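PDB 3NFT: translocator protein BipD, which is required for invasion of epithelial cells and survival within host cells, and probably regulates secretion of the effectors BipB and BipC and their integration into the target cell membrane. Local coordinates for residues 84-87 with 88-92; 128-131 with 132-136; 28-31 with 32-35; 240-243 with 244-248. All coordinates share one frame; numbering follows the deposited sequence. Where two conformers were deposited one is given.

Interaction 1: 84-87 with 88-92; sequences AVRG and HARAQ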
loop_
_atom_site.group_PDB
_atom_site.type_symbol
_atom_site.label_atom_id
_atom_site.label_comp_id
_atom_site.label_asym_id
_atom_site.label_seq_id
_atom_site.Cartn_x
_atom_site.Cartn_y
_atom_site.Cartn_z
ATOM N N ALA A 84 21.922 -12.103 17.008
ATOM C CA ALA A 84 21.678 -10.692 16.774
ATOM C C ALA A 84 20.718 -10.484 15.599
ATOM O O ALA A 84 19.879 -9.597 15.640
ATOM C CB ALA A 84 22.982 -9.954 16.548
ATOM N N VAL A 85 20.806 -11.327 14.563
ATOM C CA VAL A 85 19.945 -11.190 13.415
ATOM C C VAL A 85 18.505 -11.506 13.840
ATOM O O VAL A 85 17.565 -10.792 13.477
ATOM C CB VAL A 85 20.380 -12.108 12.275
ATOM C CG1 VAL A 85 19.314 -12.188 11.228
ATOM C CG2 VAL A 85 21.713 -11.605 11.645
ATOM N N ARG A 86 18.339 -12.582 14.614
ATOM C CA ARG A 86 17.030 -12.943 15.171
ATOM C C ARG A 86 16.458 -11.826 16.036
ATOM O O ARG A 86 15.304 -11.438 15.881
ATOM C CB ARG A 86 17.134 -14.224 16.011
ATOM C CG ARG A 86 17.288 -15.481 15.202
ATOM C CD ARG A 86 16.935 -16.750 16.035
ATOM N NE ARG A 86 18.025 -17.739 16.027
ATOM C CZ ARG A 86 19.000 -17.819 16.937
ATOM N NH1 ARG A 86 19.045 -16.973 17.963
ATOM N NH2 ARG A 86 19.933 -18.767 16.834
ATOM N N GLY A 87 17.284 -11.266 16.910
ATOM C CA GLY A 87 16.828 -10.242 17.813
ATOM C C GLY A 87 16.418 -8.984 17.090
ATOM O O GLY A 87 15.441 -8.328 17.445
ATOM N N HIS A 88 17.186 -8.632 16.061
ATOM C CA HIS A 88 16.892 -7.442 15.270
ATOM C C HIS A 88 15.549 -7.587 14.551
ATOM O O HIS A 88 14.761 -6.655 14.495
ATOM C CB HIS A 88 17.983 -7.195 14.242
ATOM C CG HIS A 88 17.900 -5.846 13.612
ATOM N ND1 HIS A 88 17.738 -5.641 12.257
ATOM C CD2 HIS A 88 17.925 -4.620 14.181
ATOM C CE1 HIS A 88 17.683 -4.335 12.025
ATOM N NE2 HIS A 88 17.801 -3.700 13.177
ATOM N N ALA A 89 15.287 -8.770 13.996
ATOM C CA ALA A 89 14.034 -9.002 13.294
ATOM C C ALA A 89 12.844 -8.874 14.264
ATOM O O ALA A 89 11.782 -8.315 13.916
ATOM C CB ALA A 89 14.076 -10.393 12.648
ATOM N N ARG A 90 13.026 -9.370 15.485
ATOM C CA ARG A 90 11.965 -9.252 16.510
ATOM C C ARG A 90 11.707 -7.778 16.845
ATOM O O ARG A 90 10.557 -7.315 16.890
ATOM C CB ARG A 90 12.323 -10.039 17.769
ATOM C CG ARG A 90 12.291 -11.534 17.557
ATOM C CD ARG A 90 12.264 -12.296 18.909
ATOM N NE ARG A 90 12.917 -13.609 18.847
ATOM C CZ ARG A 90 12.514 -14.642 18.102
ATOM N NH1 ARG A 90 11.451 -14.557 17.304
ATOM N NH2 ARG A 90 13.196 -15.782 18.147
ATOM N N ALA A 91 12.787 -7.024 17.004
ATOM C CA ALA A 91 12.665 -5.608 17.334
ATOM C C ALA A 91 12.001 -4.832 16.200
ATOM O O ALA A 91 11.159 -3.954 16.418
ATOM C CB ALA A 91 14.030 -5.029 17.680
ATOM N N GLN A 92 12.367 -5.179 14.967
ATOM C CA GLN A 92 11.770 -4.529 13.814
ATOM C C GLN A 92 10.278 -4.821 13.723
ATOM O O GLN A 92 9.465 -3.921 13.475
ATOM C CB GLN A 92 12.450 -4.988 12.541
ATOM C CG GLN A 92 13.838 -4.485 12.316
ATOM C CD GLN A 92 14.484 -5.111 11.087
ATOM O OE1 GLN A 92 14.399 -6.323 10.892
ATOM N NE2 GLN A 92 15.167 -4.278 10.261
#
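Arg86 and Arg90 stand one turn apart on an unbroken alpha-helix and meet through backbone and aliphatic atoms, not through their charged ends. Arg86 O accepts from Arg90 N at 3.1 Å, and Arg90 CG also packs on that oxygen, with CG to O at 3.4 Å. CG is carried there because it lies beside the backbone N and anti to the carbonyl carbon (chi1 -69°), after which the chain runs extended to NE. The nearest side-chain approach, Arg86 CD to Arg90 NH2, is a loose 4.4 Å. Arg86 NE and Arg90 NH2 stay 5.6 Å apart, so the two like charges share this face of the helix without touching.

Three further i to i+4 bonds flank this one: His88 N to Ala84 O at 2.9 Å, Ala89 N to Val85 O at 3.1 Å, and Ala91 N to Gly87 O at 3.0 Å. The four N-H...O angles, 156° to 158°, are nearly equal, a sign of regular helix that Gly87 does not break. Ala89 CB rests on Val85 O and Arg86 O, Ala91 CB on Gly87 O. Beyond this shell, Gln92 CG, a turn further on, lies over the rim of one face of the His88 ring.

Arg86 has a long, weak ion pair with Glu145 of helix 121-160. Val85 and His88 pack on Tyr272 of helix 244-295, Ala89 lies on Ile137 and Ala141 of helix 121-160, and Ala84 touches Pro43 and Lys46 of helix 41-56. Helix 76-103 is thus wedged among all three.

Interaction 2: 128-131 with 132-136; sequences DVIG and QGKSD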
loop_
_atom_site.group_PDB
_atom_site.type_symbol
_atom_site.label_atom_id
_atom_site.label_comp_id
_atom_site.label_asym_id
_atom_site.label_seq_id
_atom_site.Cartn_x
_atom_site.Cartn_y
_atom_site.Cartn_z
ATOM N N ASP A 128 -1.128 -2.351 4.606
ATOM C CA ASP A 128 -0.609 -3.264 3.588
ATOM C C ASP A 128 0.901 -3.132 3.407
ATOM O O ASP A 128 1.615 -4.124 3.278
ATOM C CB ASP A 128 -1.313 -3.041 2.241
ATOM C CG ASP A 128 -2.762 -3.508 2.249
ATOM O OD1 ASP A 128 -3.153 -4.280 3.151
ATOM O OD2 ASP A 128 -3.510 -3.094 1.337
ATOM N N VAL A 129 1.376 -1.892 3.388
ATOM C CA VAL A 129 2.802 -1.597 3.285
ATOM C C VAL A 129 3.525 -2.155 4.496
ATOM O O VAL A 129 4.610 -2.713 4.385
ATOM C CB VAL A 129 3.051 -0.073 3.168
ATOM C CG1 VAL A 129 4.529 0.255 3.295
ATOM C CG2 VAL A 129 2.503 0.465 1.827
ATOM N N ILE A 130 2.911 -2.014 5.663
ATOM C CA ILE A 130 3.466 -2.592 6.874
ATOM C C ILE A 130 3.543 -4.108 6.751
ATOM O O ILE A 130 4.539 -4.719 7.116
ATOM C CB ILE A 130 2.685 -2.155 8.125
ATOM C CG1 ILE A 130 2.962 -0.674 8.430
ATOM C CG2 ILE A 130 3.087 -2.993 9.340
ATOM C CD1 ILE A 130 2.083 -0.078 9.475
ATOM N N GLY A 131 2.494 -4.720 6.209
ATOM C CA GLY A 131 2.479 -6.173 6.041
ATOM C C GLY A 131 3.606 -6.668 5.159
ATOM O O GLY A 131 4.237 -7.678 5.465
ATOM N N GLN A 132 3.870 -5.965 4.059
ATOM C CA GLN A 132 5.008 -6.284 3.181
ATOM C C GLN A 132 6.329 -6.140 3.954
ATOM O O GLN A 132 7.228 -6.978 3.836
ATOM C CB GLN A 132 5.027 -5.373 1.955
ATOM C CG GLN A 132 6.258 -5.527 1.041
ATOM C CD GLN A 132 6.328 -6.893 0.361
ATOM O OE1 GLN A 132 5.300 -7.495 0.064
ATOM N NE2 GLN A 132 7.546 -7.388 0.129
ATOM N N GLY A 133 6.414 -5.093 4.775
ATOM C CA GLY A 133 7.591 -4.877 5.634
ATOM C C GLY A 133 7.852 -6.043 6.560
ATOM O O GLY A 133 8.982 -6.517 6.667
ATOM N N LYS A 134 6.800 -6.513 7.224
ATOM C CA LYS A 134 6.883 -7.682 8.092
ATOM C C LYS A 134 7.372 -8.929 7.336
ATOM O O LYS A 134 8.217 -9.668 7.840
ATOM C CB LYS A 134 5.530 -7.971 8.741
ATOM C CG LYS A 134 5.066 -6.968 9.781
ATOM C CD LYS A 134 3.705 -7.434 10.306
ATOM C CE LYS A 134 2.987 -6.399 11.128
ATOM N NZ LYS A 134 1.658 -6.933 11.554
ATOM N N SER A 135 6.838 -9.158 6.136
ATOM C CA SER A 135 7.278 -10.278 5.288
ATOM C C SER A 135 8.765 -10.196 4.957
ATOM O O SER A 135 9.500 -11.181 5.088
ATOM C CB SER A 135 6.453 -10.338 3.981
ATOM O OG SER A 135 6.899 -11.399 3.131
ATOM N N ASP A 136 9.225 -9.023 4.553
ATOM C CA ASP A 136 10.636 -8.846 4.191
ATOM C C ASP A 136 11.552 -9.046 5.391
ATOM O O ASP A 136 12.612 -9.658 5.269
ATOM C CB ASP A 136 10.882 -7.478 3.567
ATOM C CG ASP A 136 10.380 -7.380 2.143
ATOM O OD1 ASP A 136 10.194 -8.423 1.489
ATOM O OD2 ASP A 136 10.161 -6.253 1.678
#
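Ile130 and Lys134 come together through their first torsions: Ile130 has CG1 anti to its carbonyl carbon (chi1 -72°), which swings CG2 to the position opposite the backbone N, and Lys134 sends CG off beside its own N (chi1 -70°). From there the lysine chain is fully extended, and its CE passes obliquely over Ile130 CG2 at 3.8 Å. Nearer the backbone, Lys134 CG lies 3.5 Å from Ile130 O, the same oxygen that Lys134 N bonds at 2.9 Å, nearly in line with the carbonyl. The lysine touches the isoleucine side chain through CE, next to the NZ that goes on to a salt bridge with Glu100 of helix 76-103.

Further i to i+4 bonds join Gln132 N to Asp128 O at 3.0 Å and Ser135 N to Gly131 O at 3.1 Å. Gln132 takes a different course: bent at chi2 (66°), it turns its amide along the helix, and NE2 gives a weak hydrogen bond to Asp136 OD2 at 3.2 Å. Asp136 OD1 forms a salt bridge with Arg204 of helix 202-209.

The stretch belongs to a predicted coiled-coil region. Ile130 packs on Leu96 and Leu103 of helix 76-103 and on Leu286 of helix 244-295, and Val129 on Leu282. Val129 also meets Gly125, and Gln132 meets Pro121, of the second subunit.

Interaction 3: 28-31 with 32-35; sequences MTDD and DLRA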
loop_
_atom_site.group_PDB
_atom_site.type_symbol
_atom_site.label_atom_id
_atom_site.label_comp_id
_atom_site.label_asym_id
_atom_site.label_seq_id
_atom_site.Cartn_x
_atom_site.Cartn_y
_atom_site.Cartn_z
ATOM N N MET A 28 11.499 9.101 13.878
ATOM C CA MET A 28 11.837 9.962 12.741
ATOM C C MET A 28 13.342 10.075 12.488
ATOM O O MET A 28 13.755 10.299 11.345
ATOM C CB MET A 28 11.215 11.352 12.922
ATOM C CG MET A 28 9.691 11.303 12.924
ATOM S SD MET A 28 8.861 12.887 13.164
ATOM C CE MET A 28 7.241 12.495 12.501
ATOM N N THR A 29 14.156 9.931 13.537
ATOM C CA THR A 29 15.616 9.933 13.395
ATOM C C THR A 29 16.220 8.585 13.790
ATOM O O THR A 29 15.545 7.730 14.365
ATOM C CB THR A 29 16.273 11.030 14.261
ATOM O OG1 THR A 29 16.245 10.649 15.647
ATOM C CG2 THR A 29 15.536 12.370 14.074
ATOM N N ASP A 30 17.499 8.410 13.469
ATOM C CA ASP A 30 18.228 7.202 13.838
ATOM C C ASP A 30 18.302 7.016 15.356
ATOM O O ASP A 30 18.160 5.899 15.843
ATOM C CB ASP A 30 19.626 7.197 13.227
ATOM C CG ASP A 30 19.611 7.084 11.696
ATOM O OD1 ASP A 30 20.695 7.176 11.099
ATOM O OD2 ASP A 30 18.539 6.899 11.079
ATOM N N ASP A 31 18.519 8.107 16.100
ATOM C CA ASP A 31 18.499 8.036 17.561
ATOM C C ASP A 31 17.116 7.579 18.035
ATOM O O ASP A 31 17.008 6.765 18.950
ATOM C CB ASP A 31 18.875 9.398 18.180
ATOM C CG ASP A 31 19.261 9.296 19.653
ATOM O OD1 ASP A 31 18.746 10.095 20.455
ATOM O OD2 ASP A 31 20.079 8.420 20.013
ATOM N N ASP A 32 16.064 8.086 17.391
ATOM C CA ASP A 32 14.701 7.654 17.701
ATOM C C ASP A 32 14.544 6.156 17.472
ATOM O O ASP A 32 13.900 5.476 18.249
ATOM C CB ASP A 32 13.647 8.360 16.835
ATOM C CG ASP A 32 13.471 9.826 17.156
ATOM O OD1 ASP A 32 13.932 10.287 18.218
ATOM O OD2 ASP A 32 12.829 10.514 16.329
ATOM N N LEU A 33 15.091 5.639 16.370
ATOM C CA LEU A 33 14.984 4.217 16.098
ATOM C C LEU A 33 15.652 3.400 17.197
ATOM O O LEU A 33 15.081 2.421 17.691
ATOM C CB LEU A 33 15.575 3.864 14.720
ATOM C CG LEU A 33 14.690 4.218 13.520
ATOM C CD1 LEU A 33 15.442 4.193 12.176
ATOM C CD2 LEU A 33 13.527 3.246 13.468
ATOM N N ARG A 34 16.845 3.812 17.612
ATOM C CA ARG A 34 17.549 3.091 18.665
ATOM C C ARG A 34 16.759 3.165 19.971
ATOM O O ARG A 34 16.689 2.183 20.711
ATOM C CB ARG A 34 18.982 3.606 18.832
ATOM C CG ARG A 34 19.860 3.418 17.590
ATOM C CD ARG A 34 21.330 3.693 17.903
ATOM N NE ARG A 34 21.613 5.126 17.974
ATOM C CZ ARG A 34 21.964 5.901 16.944
ATOM N NH1 ARG A 34 22.090 5.411 15.712
ATOM N NH2 ARG A 34 22.195 7.195 17.153
ATOM N N ALA A 35 16.124 4.305 20.236
ATOM C CA ALA A 35 15.272 4.449 21.427
ATOM C C ALA A 35 13.989 3.625 21.368
ATOM O O ALA A 35 13.369 3.353 22.403
ATOM C CB ALA A 35 14.938 5.923 21.667
#
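A capping box formed by Thr29 and Asp32 starts the short helix 30-35. Thr29 is the N-cap: its OG1 accepts from Asp32 N at 3.1 Å. It is placed for this by a chi1 of 74°, which sets the oxygen between the backbone N and the carbonyl carbon. Asp32 returns the bond. Its OD2 accepts from Thr29 N at 3.1 Å, met from above the carboxylate plane, and from Met28 N at 3.1 Å through the anti lone pair. One oxygen thus holds two successive amides just ahead of the helix, and its charge, lying at the N-terminal end, is probably favoured by the helix dipole.

The first regular turn follows with Leu33 N to Thr29 O at 2.9 Å and Ala35 N to Asp31 O at 2.9 Å. Arg34 bends at chi3 (-78°) and folds its guanidinium back over the turn, so that Asp30 O lies 3.9 Å above the plane, over its centre. The ion pair of Arg34 NH2 with Asp31 OD2 is long, at 3.8 Å, and doubtful, since Asp31 has two conformers.

Asp30 OD2 forms a salt bridge with Lys284 of helix 244-295. Leu33 lies against Asp280 and Val283, and Met28 against Ser287 and Ser291, so the little helix and the residues before it lie against the C-terminal part of helix 244-295.

Interaction 4: 240-243 with 244-248; sequences TVWD and TARYQ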
loop_
_atom_site.group_PDB
_atom_site.type_symbol
_atom_site.label_atom_id
_atom_site.label_comp_id
_atom_site.label_asym_id
_atom_site.label_seq_id
_atom_site.Cartn_x
_atom_site.Cartn_y
_atom_site.Cartn_z
ATOM N N THR A 240 48.435 -39.489 2.271
ATOM C CA THR A 240 49.161 -38.780 1.228
ATOM C C THR A 240 50.294 -37.974 1.811
ATOM O O THR A 240 50.106 -37.240 2.784
ATOM C CB THR A 240 48.229 -37.870 0.433
ATOM O OG1 THR A 240 47.327 -38.701 -0.319
ATOM C CG2 THR A 240 49.013 -36.950 -0.532
ATOM N N VAL A 241 51.468 -38.147 1.242
ATOM C CA VAL A 241 52.646 -37.402 1.636
ATOM C C VAL A 241 53.065 -36.514 0.475
ATOM O O VAL A 241 53.372 -36.990 -0.631
ATOM C CB VAL A 241 53.791 -38.311 2.095
ATOM C CG1 VAL A 241 55.028 -37.465 2.400
ATOM C CG2 VAL A 241 53.375 -39.103 3.324
ATOM N N TRP A 242 53.036 -35.209 0.714
ATOM C CA TRP A 242 53.380 -34.219 -0.309
ATOM C C TRP A 242 54.579 -33.378 0.119
ATOM O O TRP A 242 54.697 -32.980 1.287
ATOM C CB TRP A 242 52.219 -33.265 -0.556
ATOM C CG TRP A 242 51.140 -33.721 -1.481
ATOM C CD1 TRP A 242 51.253 -34.642 -2.486
ATOM C CD2 TRP A 242 49.805 -33.207 -1.556
ATOM N NE1 TRP A 242 50.047 -34.753 -3.153
ATOM C CE2 TRP A 242 49.149 -33.876 -2.600
ATOM C CE3 TRP A 242 49.083 -32.268 -0.812
ATOM C CZ2 TRP A 242 47.802 -33.636 -2.912
ATOM C CZ3 TRP A 242 47.762 -32.036 -1.130
ATOM C CH2 TRP A 242 47.142 -32.700 -2.188
ATOM N N ASP A 243 55.424 -33.051 -0.846
ATOM C CA ASP A 243 56.416 -32.016 -0.649
ATOM C C ASP A 243 55.690 -30.702 -0.402
ATOM O O ASP A 243 54.510 -30.524 -0.768
ATOM C CB ASP A 243 57.334 -31.896 -1.864
ATOM C CG ASP A 243 56.570 -31.626 -3.145
ATOM O OD1 ASP A 243 55.824 -32.537 -3.611
ATOM O OD2 ASP A 243 56.693 -30.513 -3.683
ATOM N N THR A 244 56.401 -29.767 0.214
ATOM C CA THR A 244 55.792 -28.502 0.545
ATOM C C THR A 244 55.176 -27.820 -0.674
ATOM O O THR A 244 54.067 -27.279 -0.586
ATOM C CB THR A 244 56.811 -27.583 1.211
ATOM O OG1 THR A 244 57.258 -28.208 2.410
ATOM C CG2 THR A 244 56.152 -26.249 1.503
ATOM N N ALA A 245 55.874 -27.819 -1.814
ATOM C CA ALA A 245 55.366 -27.081 -2.963
ATOM C C ALA A 245 54.024 -27.640 -3.440
ATOM O O ALA A 245 53.106 -26.883 -3.723
ATOM C CB ALA A 245 56.372 -27.037 -4.092
ATOM N N ARG A 246 53.900 -28.965 -3.503
ATOM C CA ARG A 246 52.617 -29.561 -3.910
ATOM C C ARG A 246 51.524 -29.308 -2.862
ATOM O O ARG A 246 50.350 -29.067 -3.194
ATOM C CB ARG A 246 52.766 -31.051 -4.185
ATOM C CG ARG A 246 53.309 -31.324 -5.559
ATOM C CD ARG A 246 53.257 -32.815 -5.881
ATOM N NE ARG A 246 53.857 -33.165 -7.179
ATOM C CZ ARG A 246 55.149 -33.417 -7.374
ATOM N NH1 ARG A 246 56.021 -33.334 -6.374
ATOM N NH2 ARG A 246 55.583 -33.749 -8.590
ATOM N N TYR A 247 51.882 -29.336 -1.587
ATOM C CA TYR A 247 50.904 -29.034 -0.554
ATOM C C TYR A 247 50.399 -27.598 -0.726
ATOM O O TYR A 247 49.214 -27.317 -0.638
ATOM C CB TYR A 247 51.511 -29.232 0.839
ATOM C CG TYR A 247 50.578 -28.747 1.913
ATOM C CD1 TYR A 247 50.719 -27.468 2.456
ATOM C CD2 TYR A 247 49.514 -29.532 2.343
ATOM C CE1 TYR A 247 49.856 -27.018 3.410
ATOM C CE2 TYR A 247 48.640 -29.088 3.303
ATOM C CZ TYR A 247 48.796 -27.817 3.835
ATOM O OH TYR A 247 47.901 -27.372 4.807
ATOM N N GLN A 248 51.320 -26.678 -0.984
ATOM C CA GLN A 248 50.951 -25.281 -1.101
ATOM C C GLN A 248 50.059 -25.035 -2.304
ATOM O O GLN A 248 49.168 -24.210 -2.248
ATOM C CB GLN A 248 52.206 -24.393 -1.145
ATOM C CG GLN A 248 52.891 -24.356 0.222
ATOM C CD GLN A 248 54.130 -23.460 0.292
ATOM O OE1 GLN A 248 54.762 -23.156 -0.722
ATOM N NE2 GLN A 248 54.503 -23.075 1.506
#
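Trp242, Asp243 and Arg246 meet where strand 240-243 turns into the long helix 244-295, with Asp243 as the N-cap; strand and helix axes lie at 104°. The arginine can be followed outward. Arg246 CB sits over one face of the indole, 4.1 Å from Trp242 CG. CG and CD then cross the aspartate obliquely, CD 3.4 Å from Asp243 OD1. The chain stays extended to NE, and the guanidinium comes round so that NH1 donates to OD1 in a salt bridge. OD1 lies in the guanidinium plane at its edge, whereas NH1 approaches from above the carboxylate plane; the planes are 84° apart and OD1 alone takes NH1, which makes it a one-oxygen contact and not a two-pronged one.

Asp243 can serve both ends of Arg246 because its CG is tucked between the backbone N and the carbonyl carbon (chi1 57°). That turns OD2 toward the first turn, where it accepts the capping bond from Arg246 N at 3.2 Å. The backbone closes the same turn, Tyr247 N giving to Asp243 O at 3.0 Å.

Trp242 CE3 packs 3.7 Å from Tyr247 CA and meets the tyrosine ring at CD2. The indole also meets the ring of Trp250, while Tyr247 OH bonds Pro60 O and Thr244 OG1 bonds Lys171 O. Strand 240-243 is itself paired with strand 172-175. The shortest link between the side chains of strand and helix is Arg246 NH1 to Asp243 OD1, 2.9 Å.

In the fold
From the N terminus the contacts come in the order 3, 1, 2, 4, strictly in series. Each joins adjoining residues, so none closes a long loop and none nests in or crosses another. Interaction 3 starts helix 30-35, interaction 1 lies within helix 76-103 and interaction 2 within helix 121-160, the next helix along the chain. These three gather on one side of the chain's centre, with centres 15 to 20 Å apart and no direct touch. Interaction 4 lies on the opposite side, its centre about 55 Å from that of interaction 2. Helix 244-295 connects them: it starts at interaction 4, and further along it packs against residues of the other three.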